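Local atomic coordinates of viral structural protein 4 (Bombyx mori cytoplasmic polyhedrosis virus, PDB entry 6TZ0), a protein that binds GTP and probably assists the viral RNA-dependent RNA polymerase, with which it is assembled, in transcription of the double-stranded RNA genome. Residues F229-R234 with K315-K320; V267-N272 with G297-A302; I303-S308 with I510-Q515; T503-R508 with T543-F548. All coordinates share one frame; numbering follows the deposited sequence.

Contact 1: F229-R234 with K315-K320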
loop_
_atom_site.group_PDB
_atom_site.type_symbol
_atom_site.label_atom_id
_atom_site.label_comp_id
_atom_site.label_asym_id
_atom_site.label_seq_id
_atom_site.Cartn_x
_atom_site.Cartn_y
_atom_site.Cartn_z
ATOM N N PHE B 229 17.444 53.145 18.162
ATOM C CA PHE B 229 16.518 52.950 17.055
ATOM C C PHE B 229 16.048 54.317 16.573
ATOM O O PHE B 229 15.202 54.951 17.202
ATOM C CB PHE B 229 15.360 52.058 17.479
ATOM C CG PHE B 229 14.285 51.939 16.454
ATOM C CD1 PHE B 229 14.566 51.471 15.186
ATOM C CD2 PHE B 229 12.977 52.220 16.780
ATOM C CE1 PHE B 229 13.570 51.354 14.248
ATOM C CE2 PHE B 229 11.975 52.090 15.849
ATOM C CZ PHE B 229 12.272 51.656 14.584
ATOM N N ASN B 230 16.600 54.757 15.448
ATOM C CA ASN B 230 16.280 56.055 14.866
ATOM C C ASN B 230 14.937 55.964 14.152
ATOM O O ASN B 230 14.820 55.317 13.109
ATOM C CB ASN B 230 17.389 56.473 13.907
ATOM C CG ASN B 230 17.267 57.904 13.440
ATOM O OD1 ASN B 230 16.368 58.637 13.839
ATOM N ND2 ASN B 230 18.178 58.307 12.574
ATOM N N ASN B 231 13.929 56.629 14.696
ATOM C CA ASN B 231 12.598 56.687 14.109
ATOM C C ASN B 231 12.133 58.134 14.064
ATOM O O ASN B 231 10.976 58.456 14.336
ATOM C CB ASN B 231 11.629 55.810 14.899
ATOM C CG ASN B 231 10.365 55.483 14.129
ATOM O OD1 ASN B 231 10.186 55.906 12.990
ATOM N ND2 ASN B 231 9.477 54.727 14.756
ATOM N N THR B 232 13.049 59.037 13.743
ATOM C CA THR B 232 12.754 60.457 13.706
ATOM C C THR B 232 12.428 60.964 12.311
ATOM O O THR B 232 11.982 62.107 12.175
ATOM C CB THR B 232 13.938 61.245 14.265
ATOM O OG1 THR B 232 15.091 61.002 13.454
ATOM C CG2 THR B 232 14.238 60.796 15.674
ATOM N N GLY B 233 12.631 60.149 11.282
ATOM C CA GLY B 233 12.456 60.612 9.924
ATOM C C GLY B 233 13.614 61.414 9.393
ATOM O O GLY B 233 13.486 62.050 8.344
ATOM N N ARG B 234 14.746 61.404 10.084
ATOM C CA ARG B 234 15.915 62.178 9.706
ATOM C C ARG B 234 17.099 61.238 9.526
ATOM O O ARG B 234 17.043 60.058 9.875
ATOM C CB ARG B 234 16.210 63.253 10.758
ATOM C CG ARG B 234 15.070 64.249 10.907
ATOM C CD ARG B 234 15.313 65.294 11.975
ATOM N NE ARG B 234 16.375 66.218 11.604
ATOM C CZ ARG B 234 16.822 67.188 12.390
ATOM N NH1 ARG B 234 16.291 67.365 13.588
ATOM N NH2 ARG B 234 17.790 67.989 11.973
ATOM N N LYS B 315 1.086 56.212 9.741
ATOM C CA LYS B 315 2.435 56.146 10.288
ATOM C C LYS B 315 3.273 55.176 9.462
ATOM O O LYS B 315 2.787 54.111 9.085
ATOM C CB LYS B 315 2.397 55.692 11.752
ATOM C CG LYS B 315 3.721 55.737 12.462
ATOM C CD LYS B 315 3.561 55.339 13.911
ATOM C CE LYS B 315 4.889 55.368 14.632
ATOM N NZ LYS B 315 4.744 54.964 16.054
ATOM N N ILE B 316 4.523 55.555 9.176
ATOM C CA ILE B 316 5.514 54.671 8.564
ATOM C C ILE B 316 6.775 54.694 9.415
ATOM O O ILE B 316 7.332 55.764 9.673
ATOM C CB ILE B 316 5.866 55.071 7.119
ATOM C CG1 ILE B 316 4.684 54.899 6.191
ATOM C CG2 ILE B 316 6.972 54.203 6.570
ATOM C CD1 ILE B 316 4.932 55.448 4.812
ATOM N N SER B 317 7.231 53.520 9.832
ATOM C CA SER B 317 8.471 53.363 10.566
ATOM C C SER B 317 9.339 52.320 9.882
ATOM O O SER B 317 8.820 51.443 9.184
ATOM C CB SER B 317 8.197 52.935 12.013
ATOM O OG SER B 317 7.423 53.906 12.689
ATOM N N PRO B 318 10.661 52.402 10.035
ATOM C CA PRO B 318 11.516 51.309 9.560
ATOM C C PRO B 318 11.317 50.055 10.392
ATOM O O PRO B 318 11.162 50.116 11.614
ATOM C CB PRO B 318 12.931 51.869 9.730
ATOM C CG PRO B 318 12.757 53.327 9.746
ATOM C CD PRO B 318 11.456 53.574 10.424
ATOM N N HIS B 319 11.312 48.911 9.719
ATOM C CA HIS B 319 11.021 47.649 10.375
ATOM C C HIS B 319 11.875 46.580 9.714
ATOM O O HIS B 319 12.429 46.795 8.639
ATOM C CB HIS B 319 9.526 47.327 10.289
ATOM C CG HIS B 319 9.095 46.202 11.172
ATOM N ND1 HIS B 319 8.918 46.351 12.529
ATOM C CD2 HIS B 319 8.841 44.903 10.900
ATOM C CE1 HIS B 319 8.549 45.195 13.050
ATOM N NE2 HIS B 319 8.505 44.298 12.084
ATOM N N LYS B 320 12.009 45.438 10.379
ATOM C CA LYS B 320 12.788 44.333 9.838
ATOM C C LYS B 320 12.103 43.717 8.622
ATOM O O LYS B 320 10.875 43.620 8.568
ATOM C CB LYS B 320 12.989 43.277 10.920
ATOM C CG LYS B 320 13.873 42.145 10.514
ATOM C CD LYS B 320 14.044 41.140 11.599
ATOM C CE LYS B 320 14.910 40.024 11.093
ATOM N NZ LYS B 320 14.217 39.258 10.029
#
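F229 meets P318 with the rim of its ring. CZ lies 3.5 Å from P318 O, and CE1 is the next nearest ring atom. The carbonyl oxygen sits at the ring edge, close to the ring plane, so the approach is C-H to oxygen rather than over the aromatic face. N230 works mainly within its own segment. N230 OD1 accepts a bond from T232 OG1 at 2.7 Å, in the carbonyl plane and on a lone pair. The same oxygen takes a weak bond from T232 N, as in an Asx turn. N230 ND2 bonds to D236. N231 makes the side-chain hydrogen bond that joins the segments. Its CG is anti to the backbone N (chi1 -162°), which carries the amide towards S317. N231 ND2 donates to S317 OG at 3.0 Å with an angle of 155° at the hydrogen, and the acceptor stays near the amide plane. N231 OD1 rests 3.7 Å from P318 CD. N231 ND2 also bonds to E207, so two partners restrain the amide. Beyond it the chain turns away, and R234 NH1 bonds to Y243 OH. The contact joins two sheets at the protein surface. Strand 226-230 pairs with strand 204-208 in a small parallel sheet. Strand 313-319 is an outer strand of a four-stranded antiparallel sheet and pairs with strand 255-261. Helix 236-242 packs on N230, T232 and R234.

Contact 2: V267-N272 with G297-A302; sequences VTMMVN and GVITDA
M270 and V298 exchange two backbone hydrogen bonds. M270 N donates to V298 O at 3.1 Å, and V298 N donates to M270 O at 3.0 Å. A third bond runs from T300 N to T268 O at 3.2 Å and is almost straight (175°). The T268 and T300 hydroxyls also meet, with their side chains crossing at about a right angle. They are modelled too close for their separation to be trusted. T268 N makes a weak bond to D301 OD2 at 3.4 Å. Here strand 297-299 forms one outer strand of a four-stranded antiparallel sheet. Strand 266-271 is its neighbour and pairs in turn with strand 255-261. M269, V271 and I299 share one face. M269 CE reaches I299 CG1 at 3.9 Å, with the methionine chain bent at chi3 (-73°). V267 CG1 lies 3.7 Å from I299 CG2. L293 of helix 290-296 packs on M269 and V271. M270 and V298 lie on the other face. M270 SD rests 3.7 Å from T300 CG2, and F548 touches V298. R595 of the RNA-dependent RNA polymerase chain packs against V267 and D301.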
loop_
_atom_site.group_PDB
_atom_site.type_symbol
_atom_site.label_atom_id
_atom_site.label_comp_id
_atom_site.label_asym_id
_atom_site.label_seq_id
_atom_site.Cartn_x
_atom_site.Cartn_y
_atom_site.Cartn_z
ATOM N N VAL B 267 -5.068 49.223 9.882
ATOM C CA VAL B 267 -4.462 48.050 9.265
ATOM C C VAL B 267 -2.951 48.238 9.242
ATOM O O VAL B 267 -2.468 49.287 8.808
ATOM C CB VAL B 267 -5.007 47.827 7.840
ATOM C CG1 VAL B 267 -4.357 46.628 7.191
ATOM C CG2 VAL B 267 -6.513 47.664 7.856
ATOM N N THR B 268 -2.208 47.227 9.691
ATOM C CA THR B 268 -0.749 47.263 9.659
ATOM C C THR B 268 -0.197 46.401 8.528
ATOM O O THR B 268 -0.628 45.263 8.331
ATOM C CB THR B 268 -0.153 46.797 10.985
ATOM O OG1 THR B 268 -0.525 45.438 11.222
ATOM C CG2 THR B 268 -0.666 47.649 12.124
ATOM N N MET B 269 0.782 46.946 7.805
ATOM C CA MET B 269 1.349 46.312 6.621
ATOM C C MET B 269 2.869 46.295 6.701
ATOM O O MET B 269 3.493 47.348 6.838
ATOM C CB MET B 269 0.922 47.054 5.353
ATOM C CG MET B 269 1.410 46.425 4.067
ATOM S SD MET B 269 0.986 47.424 2.638
ATOM C CE MET B 269 -0.766 47.118 2.523
ATOM N N MET B 270 3.459 45.110 6.583
ATOM C CA MET B 270 4.907 44.950 6.512
ATOM C C MET B 270 5.335 44.928 5.052
ATOM O O MET B 270 4.754 44.200 4.244
ATOM C CB MET B 270 5.351 43.668 7.212
ATOM C CG MET B 270 5.100 43.667 8.697
ATOM S SD MET B 270 5.481 42.092 9.475
ATOM C CE MET B 270 7.257 42.130 9.449
ATOM N N VAL B 271 6.342 45.733 4.715
ATOM C CA VAL B 271 6.799 45.915 3.341
ATOM C C VAL B 271 8.301 45.664 3.293
ATOM O O VAL B 271 9.041 46.121 4.169
ATOM C CB VAL B 271 6.454 47.331 2.817
ATOM C CG1 VAL B 271 6.976 47.563 1.416
ATOM C CG2 VAL B 271 4.970 47.557 2.816
ATOM N N ASN B 272 8.757 44.946 2.260
ATOM C CA ASN B 272 10.169 44.641 2.060
ATOM C C ASN B 272 10.894 45.688 1.238
ATOM O O ASN B 272 11.821 45.349 0.499
ATOM C CB ASN B 272 10.340 43.278 1.396
ATOM C CG ASN B 272 10.009 42.152 2.308
ATOM O OD1 ASN B 272 9.052 41.427 2.092
ATOM N ND2 ASN B 272 10.812 41.977 3.326
ATOM N N GLY B 297 4.307 43.712 -0.136
ATOM C CA GLY B 297 3.616 43.915 1.123
ATOM C C GLY B 297 2.841 42.694 1.578
ATOM O O GLY B 297 2.419 41.872 0.766
ATOM N N VAL B 298 2.665 42.581 2.896
ATOM C CA VAL B 298 1.843 41.552 3.534
ATOM C C VAL B 298 1.072 42.215 4.668
ATOM O O VAL B 298 1.677 42.825 5.555
ATOM C CB VAL B 298 2.670 40.374 4.088
ATOM C CG1 VAL B 298 1.791 39.442 4.886
ATOM C CG2 VAL B 298 3.324 39.582 2.987
ATOM N N ILE B 299 -0.250 42.094 4.654
ATOM C CA ILE B 299 -1.079 42.610 5.738
ATOM C C ILE B 299 -1.075 41.624 6.898
ATOM O O ILE B 299 -1.332 40.430 6.718
ATOM C CB ILE B 299 -2.501 42.899 5.238
ATOM C CG1 ILE B 299 -2.480 44.140 4.356
ATOM C CG2 ILE B 299 -3.473 43.076 6.381
ATOM C CD1 ILE B 299 -3.745 44.376 3.615
ATOM N N THR B 300 -0.784 42.125 8.098
ATOM C CA THR B 300 -0.613 41.297 9.281
ATOM C C THR B 300 -1.881 41.184 10.119
ATOM O O THR B 300 -1.796 40.922 11.321
ATOM C CB THR B 300 0.526 41.847 10.134
ATOM O OG1 THR B 300 0.183 43.159 10.587
ATOM C CG2 THR B 300 1.792 41.942 9.318
ATOM N N ASP B 301 -3.048 41.370 9.519
ATOM C CA ASP B 301 -4.311 41.333 10.237
ATOM C C ASP B 301 -5.151 40.151 9.778
ATOM O O ASP B 301 -4.838 39.477 8.795
ATOM C CB ASP B 301 -5.089 42.631 10.034
ATOM C CG ASP B 301 -4.452 43.801 10.736
ATOM O OD1 ASP B 301 -3.777 43.590 11.762
ATOM O OD2 ASP B 301 -4.635 44.935 10.263
ATOM N N ALA B 302 -6.236 39.915 10.506
ATOM C CA ALA B 302 -7.148 38.843 10.156
ATOM C C ALA B 302 -7.955 39.212 8.922
ATOM O O ALA B 302 -8.167 40.385 8.619
ATOM C CB ALA B 302 -8.093 38.538 11.314
#

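Contact 3: I303-S308 with I510-Q515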
loop_
_atom_site.group_PDB
_atom_site.type_symbol
_atom_site.label_atom_id
_atom_site.label_comp_id
_atom_site.label_asym_id
_atom_site.label_seq_id
_atom_site.Cartn_x
_atom_site.Cartn_y
_atom_site.Cartn_z
ATOM N N ILE B 303 -8.410 38.194 8.204
ATOM C CA ILE B 303 -9.281 38.422 7.059
ATOM C C ILE B 303 -10.729 38.361 7.535
ATOM O O ILE B 303 -11.093 37.469 8.315
ATOM C CB ILE B 303 -8.977 37.435 5.916
ATOM C CG1 ILE B 303 -8.993 35.990 6.400
ATOM C CG2 ILE B 303 -7.630 37.729 5.307
ATOM C CD1 ILE B 303 -8.892 34.982 5.286
ATOM N N PRO B 304 -11.584 39.316 7.142
ATOM C CA PRO B 304 -11.307 40.479 6.294
ATOM C C PRO B 304 -10.668 41.657 7.026
ATOM O O PRO B 304 -11.137 42.078 8.073
ATOM C CB PRO B 304 -12.695 40.862 5.781
ATOM C CG PRO B 304 -13.616 40.416 6.830
ATOM C CD PRO B 304 -13.021 39.175 7.423
ATOM N N SER B 305 -9.573 42.163 6.477
ATOM C CA SER B 305 -8.978 43.409 6.935
ATOM C C SER B 305 -9.440 44.524 6.016
ATOM O O SER B 305 -9.148 44.499 4.820
ATOM C CB SER B 305 -7.456 43.322 6.913
ATOM O OG SER B 305 -6.992 43.251 5.579
ATOM N N GLY B 306 -10.128 45.515 6.567
ATOM C CA GLY B 306 -10.813 46.485 5.733
ATOM C C GLY B 306 -9.965 47.531 5.041
ATOM O O GLY B 306 -10.295 48.717 5.074
ATOM N N ILE B 307 -8.873 47.108 4.405
ATOM C CA ILE B 307 -8.101 47.997 3.554
ATOM C C ILE B 307 -8.897 48.249 2.277
ATOM O O ILE B 307 -9.686 47.405 1.831
ATOM C CB ILE B 307 -6.710 47.386 3.277
ATOM C CG1 ILE B 307 -5.721 48.417 2.739
ATOM C CG2 ILE B 307 -6.776 46.179 2.355
ATOM C CD1 ILE B 307 -5.262 49.378 3.768
ATOM N N SER B 308 -8.756 49.447 1.720
ATOM C CA SER B 308 -9.538 49.826 0.554
ATOM C C SER B 308 -8.782 50.898 -0.210
ATOM O O SER B 308 -7.689 51.310 0.179
ATOM C CB SER B 308 -10.936 50.309 0.950
ATOM O OG SER B 308 -10.878 51.510 1.691
ATOM N N ILE B 510 -2.303 41.885 -0.718
ATOM C CA ILE B 510 -2.820 42.910 0.174
ATOM C C ILE B 510 -4.130 43.462 -0.382
ATOM O O ILE B 510 -4.241 44.638 -0.745
ATOM C CB ILE B 510 -1.765 44.019 0.349
ATOM C CG1 ILE B 510 -1.176 44.423 -1.007
ATOM C CG2 ILE B 510 -0.638 43.542 1.221
ATOM C CD1 ILE B 510 -0.757 45.824 -1.031
ATOM N N ASN B 511 -5.181 42.669 -0.328
ATOM C CA ASN B 511 -6.430 43.096 -0.943
ATOM C C ASN B 511 -7.578 42.480 -0.179
ATOM O O ASN B 511 -7.666 41.257 -0.064
ATOM C CB ASN B 511 -6.507 42.715 -2.423
ATOM C CG ASN B 511 -5.682 43.623 -3.308
ATOM O OD1 ASN B 511 -4.724 43.194 -3.939
ATOM N ND2 ASN B 511 -6.052 44.894 -3.352
ATOM N N ASP B 512 -8.445 43.330 0.343
ATOM C CA ASP B 512 -9.715 42.869 0.868
ATOM C C ASP B 512 -10.573 42.613 -0.361
ATOM O O ASP B 512 -11.053 43.550 -1.000
ATOM C CB ASP B 512 -10.311 43.907 1.808
ATOM C CG ASP B 512 -11.336 43.321 2.738
ATOM O OD1 ASP B 512 -10.930 42.550 3.623
ATOM O OD2 ASP B 512 -12.530 43.636 2.619
ATOM N N THR B 513 -10.716 41.332 -0.717
ATOM C CA THR B 513 -11.321 40.952 -1.989
ATOM C C THR B 513 -12.795 41.321 -2.044
ATOM O O THR B 513 -13.294 41.765 -3.084
ATOM C CB THR B 513 -11.139 39.456 -2.216
ATOM O OG1 THR B 513 -11.707 38.736 -1.117
ATOM C CG2 THR B 513 -9.671 39.112 -2.335
ATOM N N THR B 514 -13.491 41.193 -0.918
ATOM C CA THR B 514 -14.884 41.602 -0.845
ATOM C C THR B 514 -15.055 43.114 -0.821
ATOM O O THR B 514 -16.175 43.591 -1.020
ATOM C CB THR B 514 -15.542 40.974 0.384
ATOM O OG1 THR B 514 -16.932 41.306 0.405
ATOM C CG2 THR B 514 -14.893 41.471 1.644
ATOM N N GLN B 515 -13.988 43.873 -0.587
ATOM C CA GLN B 515 -14.031 45.327 -0.661
ATOM C C GLN B 515 -13.594 45.831 -2.023
ATOM O O GLN B 515 -14.089 46.857 -2.492
ATOM C CB GLN B 515 -13.141 45.934 0.425
ATOM C CG GLN B 515 -13.273 47.421 0.627
ATOM C CD GLN B 515 -14.621 47.803 1.190
ATOM O OE1 GLN B 515 -15.170 47.098 2.032
ATOM N NE2 GLN B 515 -15.156 48.931 0.741
#
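D512 approaches S305 and P304, yet no hydrogen bond crosses between the segments. The polar approaches centre on the D512 carboxylate. Its CG is anti to the backbone N (chi1 -160°), which sets it beside S305 O. D512 OD1 is modelled 2.9 Å from S305 O. Both are acceptors, so this is not a bond. S305 N lies near the same carboxylate oxygen, but its angle is poor. Two backbone bonds shape the segments themselves. I307 N donates to S305 O at 2.7 Å and closes an inverse gamma turn centred on G306. Q515 N donates to D512 O at 3.0 Å, where D512 holds the N-cap position of helix 513-518. G306 also pairs with I263. The remaining touches are van der Waals. P304, which follows a cis peptide bond, has CB beside D512 OD1. I307 CG2 lies 3.9 Å from D512 N. Q515 CG packs on S308 CB at 3.7 Å, while its amide is held by R518 and D519. I307 also packs on I299 and Y286. The contact thus joins the loop after strand 297-299 to the start of helix 513-518, with carbon packing by I307 and Q515. The S305 O approach is doubtful in detail at 2.80 Å. The helix start would tend to favour a charged D512, whereas a truly close S305 O would favour a proton, so its ionisation stays open.

Contact 4: T503-R508 with T543-F548; sequences TTVLLR and TTVYPF
L506 lies between T543 and V545 and bonds to both through its backbone. L506 N donates to T543 O at 2.9 Å. V545 N donates to L506 O at 2.8 Å. The two parallel strands are the adjacent members of a beta-alpha-beta crossover, with helices 513-518 and 524-537 between them in the chain. They end one side of a five-stranded parallel sheet. Its strand order and the P-loop after strand 347-353 are consistent with a P-loop nucleotide-binding fold. R508 N adds a weak bond to V545 O at 3.3 Å. The axes of strands 504-507 and 543-545 come within 4.6 Å and differ by 51° in direction, a marked twist. CA-H...O contacts from T544 CA to L506 O and from L507 CA to V545 O accompany the ladder. On the face of V505, L507 and V545, V505 CB lies 3.8 Å from V545 CG2. V331 and A328 of helix 326-340 pack there, on V505 and V545 respectively. L507 touches K359, a GTP-binding residue. R508 CG rests 3.7 Å from T544 CG2, and R508 CB lies 3.7 Å from Y546 CE1. L506 CD2 meets the edge of the R508 guanidinium, in its plane. Y546 holds the N-cap position of helix 547-556, and its N bonds to E549. H378 of the RNA-dependent RNA polymerase chain packs on R508. Where that helix begins, P547 CD sits beside R508 O.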
loop_
_atom_site.group_PDB
_atom_site.type_symbol
_atom_site.label_atom_id
_atom_site.label_comp_id
_atom_site.label_asym_id
_atom_site.label_seq_id
_atom_site.Cartn_x
_atom_site.Cartn_y
_atom_site.Cartn_z
ATOM N N THR B 503 3.138 21.206 -9.189
ATOM C CA THR B 503 3.309 22.389 -8.357
ATOM C C THR B 503 2.079 23.270 -8.498
ATOM O O THR B 503 1.909 23.941 -9.518
ATOM C CB THR B 503 4.562 23.164 -8.756
ATOM O OG1 THR B 503 4.516 23.438 -10.158
ATOM C CG2 THR B 503 5.822 22.394 -8.433
ATOM N N THR B 504 1.231 23.274 -7.479
ATOM C CA THR B 504 0.123 24.212 -7.397
ATOM C C THR B 504 0.175 24.944 -6.066
ATOM O O THR B 504 0.303 24.323 -5.007
ATOM C CB THR B 504 -1.230 23.509 -7.619
ATOM O OG1 THR B 504 -2.307 24.382 -7.263
ATOM C CG2 THR B 504 -1.333 22.210 -6.884
ATOM N N VAL B 505 0.126 26.271 -6.138
ATOM C CA VAL B 505 0.231 27.138 -4.978
ATOM C C VAL B 505 -1.046 27.950 -4.868
ATOM O O VAL B 505 -1.867 27.988 -5.780
ATOM C CB VAL B 505 1.454 28.068 -5.049
ATOM C CG1 VAL B 505 2.721 27.265 -5.086
ATOM C CG2 VAL B 505 1.361 28.967 -6.259
ATOM N N LEU B 506 -1.196 28.621 -3.733
ATOM C CA LEU B 506 -2.287 29.555 -3.521
ATOM C C LEU B 506 -1.694 30.919 -3.213
ATOM O O LEU B 506 -0.788 31.033 -2.384
ATOM C CB LEU B 506 -3.208 29.079 -2.397
ATOM C CG LEU B 506 -4.604 29.694 -2.276
ATOM C CD1 LEU B 506 -5.551 28.640 -1.778
ATOM C CD2 LEU B 506 -4.633 30.859 -1.329
ATOM N N LEU B 507 -2.216 31.943 -3.872
ATOM C CA LEU B 507 -1.699 33.297 -3.775
ATOM C C LEU B 507 -2.563 34.146 -2.852
ATOM O O LEU B 507 -3.792 34.119 -2.934
ATOM C CB LEU B 507 -1.628 33.915 -5.175
ATOM C CG LEU B 507 -1.191 35.346 -5.475
ATOM C CD1 LEU B 507 -0.449 35.407 -6.764
ATOM C CD2 LEU B 507 -2.426 36.174 -5.650
ATOM N N ARG B 508 -1.908 34.902 -1.974
ATOM C CA ARG B 508 -2.556 35.925 -1.169
ATOM C C ARG B 508 -1.879 37.258 -1.436
ATOM O O ARG B 508 -0.662 37.313 -1.614
ATOM C CB ARG B 508 -2.479 35.617 0.326
ATOM C CG ARG B 508 -3.111 34.324 0.769
ATOM C CD ARG B 508 -4.614 34.335 0.657
ATOM N NE ARG B 508 -5.184 33.090 1.160
ATOM C CZ ARG B 508 -5.660 32.931 2.386
ATOM N NH1 ARG B 508 -5.667 33.951 3.222
ATOM N NH2 ARG B 508 -6.150 31.762 2.766
ATOM N N THR B 543 -0.175 25.144 -0.758
ATOM C CA THR B 543 0.811 25.958 -0.059
ATOM C C THR B 543 0.599 27.431 -0.378
ATOM O O THR B 543 0.440 27.809 -1.539
ATOM C CB THR B 543 2.230 25.546 -0.442
ATOM O OG1 THR B 543 2.496 25.960 -1.782
ATOM C CG2 THR B 543 2.373 24.052 -0.379
ATOM N N THR B 544 0.576 28.257 0.658
ATOM C CA THR B 544 0.272 29.671 0.511
ATOM C C THR B 544 1.549 30.441 0.208
ATOM O O THR B 544 2.547 30.304 0.917
ATOM C CB THR B 544 -0.389 30.203 1.780
ATOM O OG1 THR B 544 -1.598 29.477 2.018
ATOM C CG2 THR B 544 -0.720 31.661 1.634
ATOM N N VAL B 545 1.517 31.231 -0.863
ATOM C CA VAL B 545 2.679 31.960 -1.353
ATOM C C VAL B 545 2.279 33.420 -1.527
ATOM O O VAL B 545 1.203 33.709 -2.058
ATOM C CB VAL B 545 3.194 31.370 -2.683
ATOM C CG1 VAL B 545 4.380 32.125 -3.179
ATOM C CG2 VAL B 545 3.576 29.923 -2.529
ATOM N N TYR B 546 3.130 34.339 -1.064
ATOM C CA TYR B 546 2.986 35.768 -1.287
ATOM C C TYR B 546 3.784 36.194 -2.514
ATOM O O TYR B 546 4.656 35.453 -2.972
ATOM C CB TYR B 546 3.447 36.533 -0.048
ATOM C CG TYR B 546 2.532 36.361 1.132
ATOM C CD1 TYR B 546 1.270 36.930 1.138
ATOM C CD2 TYR B 546 2.950 35.682 2.260
ATOM C CE1 TYR B 546 0.434 36.782 2.212
ATOM C CE2 TYR B 546 2.121 35.540 3.344
ATOM C CZ TYR B 546 0.866 36.093 3.318
ATOM O OH TYR B 546 0.034 35.952 4.399
ATOM N N PRO B 547 3.485 37.367 -3.102
ATOM C CA PRO B 547 4.247 37.809 -4.286
ATOM C C PRO B 547 5.741 38.020 -4.078
ATOM O O PRO B 547 6.523 37.709 -4.990
ATOM C CB PRO B 547 3.545 39.117 -4.664
ATOM C CG PRO B 547 2.173 38.926 -4.233
ATOM C CD PRO B 547 2.239 38.147 -2.966
ATOM N N PHE B 548 6.172 38.531 -2.920
ATOM C CA PHE B 548 7.606 38.735 -2.725
ATOM C C PHE B 548 8.330 37.404 -2.601
ATOM O O PHE B 548 9.510 37.309 -2.944
ATOM C CB PHE B 548 7.874 39.626 -1.501
ATOM C CG PHE B 548 7.726 38.929 -0.175
ATOM C CD1 PHE B 548 6.481 38.742 0.390
ATOM C CD2 PHE B 548 8.844 38.519 0.537
ATOM C CE1 PHE B 548 6.353 38.110 1.605
ATOM C CE2 PHE B 548 8.718 37.889 1.754
ATOM C CZ PHE B 548 7.477 37.690 2.288
#

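Contacts 1 and 2 reach the two outer strands of the same antiparallel sheet. They touch where H319 CD2 lies 3.5 Å from M270 CE. Contact 2 also meets contact 3, with I299 CD1 3.7 Å from I307 CG2. It meets contact 4 as well, with V298 CG2 3.6 Å from F548 CE1. Contact 2 thus packs the antiparallel sheet against the helix that follows strand 543-545. Contacts 3 and 4 touch through I303 and R508. GTP is not bound to this chain in the model. The side chain of L507 in contact 4 lies about 4 Å from that of K359. In contact 3, the side chain of D512 is about 9 Å from that of G356, a GTP-binding residue. Contacts 1 and 2 lie away from the GTP sites.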